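Local coordinates for protein serine hydrolase CCSP0084 (Cycloclasticus sp. P1, PDB 4I3F) that probably hydrolyses esters and the carbon-carbon bond of meta-cleavage products from aromatic hydrocarbon breakdown, as a serine hydrolase of the alpha/beta-hydrolase fold, at residues P79-H89 / W99-L110. Residues are numbered along the deposited sequence; the frame is centred on the assembly and turned at random. Where two conformers were deposited one is given.
Sequences PDIAGFGLSQH and WIDIWVQQQIDL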
ATOM      1  N   PRO A  79      -6.463   4.019   6.233  1.00 10.58           N
ATOM      2  CA  PRO A  79      -7.359   4.852   5.425  1.00 12.47           C
ATOM      3  C   PRO A  79      -7.459   4.385   3.976  1.00 10.77           C
ATOM      4  O   PRO A  79      -6.526   3.754   3.465  1.00  9.93           O
ATOM      5  CB  PRO A  79      -6.661   6.209   5.456  1.00  9.39           C
ATOM      6  CG  PRO A  79      -5.162   5.835   5.506  1.00  9.87           C
ATOM      7  CD  PRO A  79      -5.136   4.640   6.430  1.00 11.50           C
ATOM      8  N   ASP A  80      -8.578   4.695   3.326  1.00 13.26           N
ATOM      9  CA  ASP A  80      -8.618   4.657   1.871  1.00 10.99           C
ATOM     10  C   ASP A  80      -7.734   5.809   1.410  1.00 13.63           C
ATOM     11  O   ASP A  80      -7.899   6.954   1.841  1.00 12.33           O
ATOM     12  CB  ASP A  80     -10.038   4.840   1.322  1.00 11.84           C
ATOM     13  CG  ASP A  80     -10.921   3.608   1.508  1.00 16.48           C
ATOM     14  OD1 ASP A  80     -10.440   2.569   2.013  1.00 14.40           O
ATOM     15  OD2 ASP A  80     -12.115   3.683   1.136  1.00 16.27           O
ATOM     16  N   ILE A  81      -6.774   5.497   0.552  1.00 13.89           N
ATOM     17  CA  ILE A  81      -5.832   6.494   0.067  1.00 10.92           C
ATOM     18  C   ILE A  81      -6.564   7.362  -0.953  1.00 15.05           C
ATOM     19  O   ILE A  81      -7.486   6.896  -1.625  1.00 11.87           O
ATOM     20  CB  ILE A  81      -4.575   5.785  -0.487  1.00  8.09           C
ATOM     21  CG1 ILE A  81      -3.850   5.075   0.658  1.00 12.49           C
ATOM     22  CG2 ILE A  81      -3.619   6.750  -1.158  1.00 13.20           C
ATOM     23  CD1 ILE A  81      -2.721   4.171   0.194  1.00 11.65           C
ATOM     24  N   ALA A  82      -6.192   8.638  -1.029  1.00 11.39           N
ATOM     25  CA  ALA A  82      -6.916   9.595  -1.858  1.00 10.32           C
ATOM     26  C   ALA A  82      -7.065   9.083  -3.286  1.00 10.56           C
ATOM     27  O   ALA A  82      -6.113   8.549  -3.869  1.00 13.47           O
ATOM     28  CB  ALA A  82      -6.231  10.962  -1.829  1.00  9.45           C
ATOM     29  N   GLY A  83      -8.272   9.210  -3.827  1.00 10.44           N
ATOM     30  CA  GLY A  83      -8.557   8.711  -5.159  1.00 15.60           C
ATOM     31  C   GLY A  83      -9.051   7.278  -5.171  1.00 14.65           C
ATOM     32  O   GLY A  83      -9.538   6.798  -6.199  1.00 16.21           O
ATOM     33  N   PHE A  84      -8.918   6.579  -4.047  1.00 13.29           N
ATOM     34  CA  PHE A  84      -9.356   5.181  -3.961  1.00 12.52           C
ATOM     35  C   PHE A  84     -10.535   5.085  -3.015  1.00 15.48           C
ATOM     36  O   PHE A  84     -10.656   5.896  -2.099  1.00 13.98           O
ATOM     37  CB  PHE A  84      -8.249   4.286  -3.399  1.00 12.44           C
ATOM     38  CG  PHE A  84      -7.076   4.103  -4.318  1.00 12.85           C
ATOM     39  CD1 PHE A  84      -7.047   3.046  -5.213  1.00 16.05           C
ATOM     40  CD2 PHE A  84      -5.993   4.975  -4.271  1.00 13.26           C
ATOM     41  CE1 PHE A  84      -5.961   2.857  -6.062  1.00 16.58           C
ATOM     42  CE2 PHE A  84      -4.905   4.797  -5.117  1.00 13.10           C
ATOM     43  CZ  PHE A  84      -4.894   3.740  -6.017  1.00 17.17           C
ATOM     44  N   GLY A  85     -11.384   4.082  -3.225  1.00 14.27           N
ATOM     45  CA  GLY A  85     -12.480   3.789  -2.313  1.00 21.70           C
ATOM     46  C   GLY A  85     -13.342   4.988  -1.982  1.00 22.15           C
ATOM     47  O   GLY A  85     -13.804   5.685  -2.879  1.00 21.01           O
ATOM     48  N   LEU A  86     -13.522   5.248  -0.691  1.00 14.24           N
ATOM     49  CA  LEU A  86     -14.386   6.336  -0.244  1.00 17.64           C
ATOM     50  C   LEU A  86     -13.583   7.573   0.156  1.00 18.92           C
ATOM     51  O   LEU A  86     -14.056   8.408   0.937  1.00 19.66           O
ATOM     52  CB  LEU A  86     -15.266   5.871   0.916  1.00 18.97           C
ATOM     53  CG  LEU A  86     -16.256   4.773   0.544  1.00 23.49           C
ATOM     54  CD1 LEU A  86     -16.941   4.250   1.794  1.00 23.57           C
ATOM     55  CD2 LEU A  86     -17.280   5.293  -0.439  1.00 22.43           C
ATOM     56  N   SER A  87     -12.374   7.692  -0.387  1.00 13.44           N
ATOM     57  CA  SER A  87     -11.572   8.899  -0.189  1.00 14.06           C
ATOM     58  C   SER A  87     -11.354   9.655  -1.500  1.00 11.83           C
ATOM     59  O   SER A  87     -10.223  10.027  -1.834  1.00 13.28           O
ATOM     60  CB  SER A  87     -10.228   8.552   0.448  1.00 14.88           C
ATOM     61  OG  SER A  87     -10.409   8.071   1.770  1.00 16.33           O
ATOM     62  N   GLN A  88     -12.436   9.881  -2.240  1.00 15.87           N
ATOM     63  CA  GLN A  88     -12.323  10.601  -3.496  0.50 17.32           C
ATOM     64  C   GLN A  88     -11.800  12.021  -3.284  1.00 13.96           C
ATOM     65  O   GLN A  88     -12.215  12.729  -2.369  1.00 16.69           O
ATOM     66  CB  GLN A  88     -13.656  10.592  -4.239  0.50 18.56           C
ATOM     67  CG  GLN A  88     -14.088   9.180  -4.621  0.50 21.57           C
ATOM     68  CD  GLN A  88     -13.053   8.468  -5.480  0.50 22.66           C
ATOM     69  OE1 GLN A  88     -12.760   8.896  -6.591  0.50 14.34           O
ATOM     70  NE2 GLN A  88     -12.495   7.374  -4.965  0.50 20.99           N
ATOM     71  N   HIS A  89     -10.868  12.414  -4.143  1.00 14.28           N
ATOM     72  CA  HIS A  89     -10.285  13.746  -4.074  1.00 12.95           C
ATOM     73  C   HIS A  89     -11.282  14.746  -4.635  1.00 14.13           C
ATOM     74  O   HIS A  89     -12.116  14.409  -5.479  1.00 17.83           O
ATOM     75  CB  HIS A  89      -8.954  13.800  -4.837  1.00 12.52           C
ATOM     76  CG  HIS A  89      -8.105  14.983  -4.480  1.00 12.58           C
ATOM     77  ND1 HIS A  89      -8.169  16.179  -5.161  1.00 20.18           N
ATOM     78  CD2 HIS A  89      -7.174  15.152  -3.511  1.00 13.48           C
ATOM     79  CE1 HIS A  89      -7.321  17.038  -4.622  1.00 21.60           C
ATOM     80  NE2 HIS A  89      -6.699  16.436  -3.623  1.00 15.27           N
ATOM     81  N   TRP A  99      -0.056  13.111  -7.656  1.00 11.55           N
ATOM     82  CA  TRP A  99      -0.809  12.266  -6.742  1.00 12.21           C
ATOM     83  C   TRP A  99       0.056  11.880  -5.550  1.00 12.03           C
ATOM     84  O   TRP A  99      -0.430  11.829  -4.424  1.00 12.94           O
ATOM     85  CB  TRP A  99      -1.382  11.044  -7.461  1.00 12.09           C
ATOM     86  CG  TRP A  99      -2.647  11.362  -8.172  1.00 11.20           C
ATOM     87  CD1 TRP A  99      -2.784  11.735  -9.477  1.00 12.88           C
ATOM     88  CD2 TRP A  99      -3.966  11.382  -7.609  1.00 15.39           C
ATOM     89  NE1 TRP A  99      -4.104  11.974  -9.763  1.00 16.71           N
ATOM     90  CE2 TRP A  99      -4.852  11.754  -8.634  1.00 12.83           C
ATOM     91  CE3 TRP A  99      -4.482  11.098  -6.339  1.00 15.91           C
ATOM     92  CZ2 TRP A  99      -6.232  11.858  -8.434  1.00 12.45           C
ATOM     93  CZ3 TRP A  99      -5.854  11.212  -6.137  1.00 11.65           C
ATOM     94  CH2 TRP A  99      -6.713  11.583  -7.181  1.00 13.84           C
ATOM     95  N   ILE A 100       1.343  11.643  -5.783  1.00 12.78           N
ATOM     96  CA  ILE A 100       2.250  11.364  -4.671  1.00 10.43           C
ATOM     97  C   ILE A 100       2.259  12.530  -3.670  1.00 14.54           C
ATOM     98  O   ILE A 100       2.218  12.307  -2.457  1.00 13.38           O
ATOM     99  CB  ILE A 100       3.684  11.039  -5.152  1.00 16.85           C
ATOM    100  CG1 ILE A 100       3.706   9.680  -5.848  1.00 12.02           C
ATOM    101  CG2 ILE A 100       4.659  11.024  -3.977  1.00 15.50           C
ATOM    102  CD1 ILE A 100       4.898   9.475  -6.792  1.00 15.57           C
ATOM    103  N   ASP A 101       2.283  13.763  -4.170  1.00 12.81           N
ATOM    104  CA  ASP A 101       2.211  14.943  -3.305  1.00 13.67           C
ATOM    105  C   ASP A 101       0.943  14.914  -2.450  1.00 14.09           C
ATOM    106  O   ASP A 101       0.989  15.136  -1.237  1.00 15.42           O
ATOM    107  CB  ASP A 101       2.259  16.227  -4.138  1.00 16.27           C
ATOM    108  CG  ASP A 101       3.626  16.479  -4.766  1.00 22.85           C
ATOM    109  OD1 ASP A 101       4.626  15.898  -4.292  1.00 21.68           O
ATOM    110  OD2 ASP A 101       3.692  17.272  -5.733  1.00 23.23           O
ATOM    111  N   ILE A 102      -0.183  14.619  -3.093  1.00 11.51           N
ATOM    112  CA  ILE A 102      -1.469  14.472  -2.408  1.00 10.28           C
ATOM    113  C   ILE A 102      -1.473  13.331  -1.378  1.00 12.07           C
ATOM    114  O   ILE A 102      -1.991  13.496  -0.264  1.00 14.19           O
ATOM    115  CB  ILE A 102      -2.616  14.256  -3.431  1.00 11.58           C
ATOM    116  CG1 ILE A 102      -3.000  15.574  -4.092  1.00 13.31           C
ATOM    117  CG2 ILE A 102      -3.829  13.626  -2.759  1.00 13.02           C
ATOM    118  CD1 ILE A 102      -3.891  15.423  -5.326  1.00 14.55           C
ATOM    119  N   TRP A 103      -0.920  12.181  -1.754  1.00 10.45           N
ATOM    120  CA  TRP A 103      -0.903  11.005  -0.873  1.00  9.69           C
ATOM    121  C   TRP A 103      -0.056  11.242   0.378  1.00 12.25           C
ATOM    122  O   TRP A 103      -0.441  10.839   1.485  1.00 11.03           O
ATOM    123  CB  TRP A 103      -0.420   9.777  -1.645  1.00 12.82           C
ATOM    124  CG  TRP A 103      -1.399   9.334  -2.714  1.00 13.85           C
ATOM    125  CD1 TRP A 103      -2.758   9.472  -2.681  1.00 11.39           C
ATOM    126  CD2 TRP A 103      -1.089   8.709  -3.972  1.00 12.86           C
ATOM    127  NE1 TRP A 103      -3.314   8.950  -3.827  1.00 11.28           N
ATOM    128  CE2 TRP A 103      -2.313   8.484  -4.639  1.00 12.16           C
ATOM    129  CE3 TRP A 103       0.103   8.318  -4.598  1.00  9.87           C
ATOM    130  CZ2 TRP A 103      -2.380   7.880  -5.902  1.00 11.61           C
ATOM    131  CZ3 TRP A 103       0.034   7.722  -5.852  1.00 10.70           C
ATOM    132  CH2 TRP A 103      -1.195   7.516  -6.492  1.00 10.27           C
ATOM    133  N   VAL A 104       1.087  11.904   0.205  1.00 11.31           N
ATOM    134  CA  VAL A 104       1.943  12.261   1.333  1.00 12.28           C
ATOM    135  C   VAL A 104       1.204  13.224   2.265  1.00 11.90           C
ATOM    136  O   VAL A 104       1.091  12.962   3.464  1.00 11.88           O
ATOM    137  CB  VAL A 104       3.303  12.840   0.858  1.00 13.78           C
ATOM    138  CG1 VAL A 104       4.088  13.457   2.020  1.00 13.27           C
ATOM    139  CG2 VAL A 104       4.131  11.741   0.178  1.00 14.33           C
ATOM    140  N   GLN A 105       0.674  14.323   1.726  1.00 14.91           N
ATOM    141  CA  GLN A 105       0.003  15.306   2.576  1.00 12.25           C
ATOM    142  C   GLN A 105      -1.236  14.717   3.255  1.00 12.68           C
ATOM    143  O   GLN A 105      -1.558  15.066   4.394  1.00 13.60           O
ATOM    144  CB  GLN A 105      -0.351  16.589   1.803  1.00 12.44           C
ATOM    145  CG  GLN A 105      -0.789  17.737   2.705  1.00 19.16           C
ATOM    146  CD  GLN A 105       0.300  18.155   3.686  1.00 23.61           C
ATOM    147  OE1 GLN A 105       1.444  18.378   3.296  1.00 24.78           O
ATOM    148  NE2 GLN A 105      -0.058  18.273   4.963  1.00 21.34           N
ATOM    149  N   GLN A 106      -1.927  13.815   2.567  1.00 11.74           N
ATOM    150  CA  GLN A 106      -3.088  13.154   3.161  1.00 12.96           C
ATOM    151  C   GLN A 106      -2.732  12.454   4.476  1.00 12.08           C
ATOM    152  O   GLN A 106      -3.472  12.549   5.462  1.00 12.21           O
ATOM    153  CB  GLN A 106      -3.697  12.139   2.187  1.00 10.04           C
ATOM    154  CG  GLN A 106      -4.880  11.363   2.798  1.00  9.59           C
ATOM    155  CD  GLN A 106      -5.352  10.214   1.932  1.00  9.88           C
ATOM    156  OE1 GLN A 106      -4.614   9.721   1.077  1.00 13.71           O
ATOM    157  NE2 GLN A 106      -6.586   9.771   2.156  1.00 10.60           N
ATOM    158  N   GLN A 107      -1.603  11.755   4.506  1.00 12.53           N
ATOM    159  CA  GLN A 107      -1.256  11.004   5.708  1.00 12.72           C
ATOM    160  C   GLN A 107      -0.830  11.922   6.837  1.00 11.32           C
ATOM    161  O   GLN A 107      -1.119  11.649   8.005  1.00 12.48           O
ATOM    162  CB  GLN A 107      -0.170   9.956   5.416  1.00  8.34           C
ATOM    163  CG  GLN A 107      -0.530   8.975   4.299  1.00 10.64           C
ATOM    164  CD  GLN A 107      -1.971   8.501   4.371  1.00 12.53           C
ATOM    165  OE1 GLN A 107      -2.467   8.152   5.433  1.00 14.25           O
ATOM    166  NE2 GLN A 107      -2.649   8.497   3.236  1.00 23.47           N
ATOM    167  N   ILE A 108      -0.143  13.012   6.500  1.00 11.80           N
ATOM    168  CA  ILE A 108       0.217  14.014   7.497  1.00 11.95           C
ATOM    169  C   ILE A 108      -1.046  14.675   8.058  1.00 15.21           C
ATOM    170  O   ILE A 108      -1.180  14.838   9.278  1.00 13.67           O
ATOM    171  CB  ILE A 108       1.153  15.086   6.917  1.00 11.21           C
ATOM    172  CG1 ILE A 108       2.455  14.442   6.437  1.00 15.78           C
ATOM    173  CG2 ILE A 108       1.444  16.168   7.954  1.00 12.08           C
ATOM    174  CD1 ILE A 108       3.198  13.710   7.534  1.00 16.61           C
ATOM    175  N   ASP A 109      -1.971  15.037   7.168  1.00 12.13           N
ATOM    176  CA  ASP A 109      -3.242  15.628   7.582  1.00 14.74           C
ATOM    177  C   ASP A 109      -4.061  14.660   8.438  1.00 14.72           C
ATOM    178  O   ASP A 109      -4.781  15.089   9.343  1.00 13.84           O
ATOM    179  CB  ASP A 109      -4.067  16.058   6.367  1.00 14.31           C
ATOM    180  CG  ASP A 109      -3.480  17.258   5.652  1.00 18.04           C
ATOM    181  OD1 ASP A 109      -2.638  17.968   6.251  1.00 17.84           O
ATOM    182  OD2 ASP A 109      -3.870  17.491   4.483  1.00 18.57           O
ATOM    183  N   LEU A 110      -3.957  13.365   8.151  1.00 15.24           N
ATOM    184  CA  LEU A 110      -4.642  12.346   8.954  1.00 13.76           C
ATOM    185  C   LEU A 110      -4.041  12.257  10.360  1.00 14.66           C
ATOM    186  O   LEU A 110      -4.766  12.278  11.354  1.00 14.14           O
ATOM    187  CB  LEU A 110      -4.570  10.983   8.261  1.00 11.87           C
ATOM    188  CG  LEU A 110      -5.159   9.765   8.983  1.00 13.66           C
ATOM    189  CD1 LEU A 110      -6.632   9.975   9.303  1.00 16.93           C
ATOM    190  CD2 LEU A 110      -4.978   8.488   8.165  1.00  9.75           C
TER
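In the beta-alpha connection of this alpha/beta-hydrolase fold that joins strand 75-79 to helix 96-113, Gln106 and Trp103 of the helix hold the backbone of the loop at Asp80 and Ala82. The Gln106 amide both gives and takes: OE1 accepts from Ala82 N at 2.8 Å, while NE2 donates to Asp80 O at 3.1 Å, in that carbonyl's plane and on a lone pair. With CG anti to the backbone N (chi1 177°) and the chain extended beyond it, the amide reaches straight out to the loop, and the two bonds fix its rotation. Asp80 O takes a second bond from Ser87 OG, from above the carbonyl plane. Three residues earlier, Trp103 NE1 donates to Ala82 O (2.8 Å, 160° at the hydrogen), which lies near the indole plane.

The same indole presents a face to Ile81: CG2 sits 3.6 Å from the centroid of the five-membered ring, a CH-pi contact. Ala82 CB packs 3.7 Å from Ile102 CG2, and Ile102 CD1 lies over one face of the His89 ring, offset toward the rim at NE2, 3.8 Å from the centroid. In the type II turn from Ile81 to Phe84, Gly83, whose positive phi (90°) belongs to the third position of such a turn, has its CA 3.8 Å from Trp99 CZ3, an ordinary van der Waals contact. At the other end, Pro79 CG touches Leu110 CD2 and Gln107 OE1, and neither polar atom of this buried Gln107 amide has a partner in the model.

Around the contact, Thr34 of strand 32-39 also bonds Gln106 NE2, Leu48 of strand 46-50 packs on Pro79, Gln107 and Leu110, and Met217 of helix 208-217 touches Phe84 and Trp99.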